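Local coordinates for protein beta-galactosidase (Bacillus circulans, PDB 4MAD) that probably hydrolyses terminal non-reducing beta-D-galactose residues from beta-D-galactosides, as a glycoside hydrolase of family 35, at residues Ser267-Glu270 with Thr271-Ile275. Residues are numbered along the deposited sequence; the frame is centred on the assembly and turned at random.
Sequences SVVE and TLEEI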
loop_
_atom_site.group_PDB
_atom_site.type_symbol
_atom_site.label_atom_id
_atom_site.label_comp_id
_atom_site.label_asym_id
_atom_site.label_seq_id
_atom_site.Cartn_x
_atom_site.Cartn_y
_atom_site.Cartn_z
ATOM N N SER A 267 24.052 11.585 3.030
ATOM C CA SER A 267 23.068 12.018 4.008
ATOM C C SER A 267 22.625 10.881 4.933
ATOM O O SER A 267 22.658 11.006 6.092
ATOM C CB SER A 267 21.821 12.624 3.358
ATOM O OG SER A 267 20.848 12.953 4.275
ATOM N N VAL A 268 22.318 9.751 4.352
ATOM C CA VAL A 268 21.908 8.632 5.138
ATOM C C VAL A 268 22.988 8.220 6.118
ATOM O O VAL A 268 22.738 7.976 7.230
ATOM C CB VAL A 268 21.595 7.490 4.247
ATOM C CG1 VAL A 268 21.456 6.243 5.005
ATOM C CG2 VAL A 268 20.380 7.794 3.537
ATOM N N VAL A 269 24.215 8.193 5.664
ATOM C CA VAL A 269 25.327 7.793 6.536
ATOM C C VAL A 269 25.439 8.731 7.729
ATOM O O VAL A 269 25.653 8.332 8.824
ATOM C CB VAL A 269 26.637 7.733 5.769
ATOM C CG1 VAL A 269 27.805 7.836 6.655
ATOM C CG2 VAL A 269 26.704 6.560 4.918
ATOM N N GLU A 270 25.232 10.007 7.507
ATOM C CA GLU A 270 25.479 10.908 8.583
ATOM C C GLU A 270 24.532 10.632 9.740
ATOM O O GLU A 270 24.903 10.650 10.876
ATOM C CB GLU A 270 25.339 12.326 8.112
ATOM C CG GLU A 270 25.371 13.301 9.200
ATOM C CD GLU A 270 25.780 14.702 8.749
ATOM O OE1 GLU A 270 25.800 14.962 7.585
ATOM O OE2 GLU A 270 26.047 15.523 9.587
ATOM N N THR A 271 23.284 10.426 9.407
ATOM C CA THR A 271 22.300 10.093 10.418
ATOM C C THR A 271 22.463 8.718 11.041
ATOM O O THR A 271 22.235 8.554 12.176
ATOM C CB THR A 271 20.838 10.335 9.997
ATOM O OG1 THR A 271 20.636 11.710 9.736
ATOM C CG2 THR A 271 19.930 9.928 11.062
ATOM N N LEU A 272 22.868 7.753 10.245
ATOM C CA LEU A 272 23.064 6.422 10.729
ATOM C C LEU A 272 24.173 6.415 11.772
ATOM O O LEU A 272 24.056 5.816 12.767
ATOM C CB LEU A 272 23.442 5.498 9.585
ATOM C CG LEU A 272 23.879 4.086 9.943
ATOM C CD1 LEU A 272 22.831 3.463 10.696
ATOM C CD2 LEU A 272 24.175 3.304 8.775
ATOM N N GLU A 273 25.258 7.116 11.497
ATOM C CA GLU A 273 26.371 7.217 12.431
ATOM C C GLU A 273 25.898 7.856 13.718
ATOM O O GLU A 273 26.257 7.446 14.772
ATOM C CB GLU A 273 27.520 8.030 11.853
ATOM C CG GLU A 273 28.294 7.338 10.810
ATOM C CD GLU A 273 29.422 6.513 11.400
ATOM O OE1 GLU A 273 29.482 6.399 12.613
ATOM O OE2 GLU A 273 30.223 5.997 10.652
ATOM N N GLU A 274 25.029 8.847 13.596
ATOM C CA GLU A 274 24.517 9.530 14.756
ATOM C C GLU A 274 23.801 8.511 15.609
ATOM O O GLU A 274 23.861 8.562 16.774
ATOM C CB GLU A 274 23.573 10.664 14.356
ATOM C CG GLU A 274 23.510 11.804 15.290
ATOM C CD GLU A 274 22.380 12.823 14.982
ATOM O OE1 GLU A 274 21.696 12.697 13.960
ATOM O OE2 GLU A 274 22.199 13.722 15.794
ATOM N N ILE A 275 23.062 7.645 14.976
ATOM C CA ILE A 275 22.328 6.656 15.703
ATOM C C ILE A 275 23.255 5.666 16.371
ATOM O O ILE A 275 23.107 5.371 17.502
ATOM C CB ILE A 275 21.391 5.871 14.783
ATOM C CG1 ILE A 275 20.279 6.780 14.291
ATOM C CG2 ILE A 275 20.866 4.658 15.461
ATOM C CD1 ILE A 275 19.344 6.172 13.317
HETATM O O HOH W 1 21.416 13.001 7.508
#
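Val-269 and Glu-273, one helical turn apart, meet through aliphatic carbon: CG1 of Val-269 lies 4.2 Å from CG of Glu-273. The first torsion of Glu-273 (chi1 -73°) sets CG beside its own backbone N, and there CG rests 3.5 Å from the carbonyl O of Val-269. Val-269 O also accepts the nearly straight backbone bond from Glu-273 N (3.0 Å, 171°). The chain then bends at chi2; OE1 forms a salt bridge with Lys-277 and a hydrogen bond with Tyr-339 OH, and OE2 a salt bridge with Lys-338. Both residues also pack on Val-335 of helix 327-339, which covers this face. Helix 265-276 is the crossover of a beta-alpha-beta unit between parallel strands 244-249 and 281-284 of the (beta/alpha)8 barrel. Against strand 244-249, Val-268 and Thr-271 touch Phe-248. The 3.4 Å bond from Thr-271 N to Ser-267 O is weak, but a water bridges the two residues: it donates to Ser-267 O at 2.7 Å and is hydrogen-bonded to Thr-271 OG1, which chi1 of -62° places beside the backbone N. The carboxylates of Glu-270 and Glu-274, probably both negative, do not touch (OE2 of Glu-270 to OE1 of Glu-274, 6.8 Å); Glu-274 OE2 accepts from the backbone N of Glu-228.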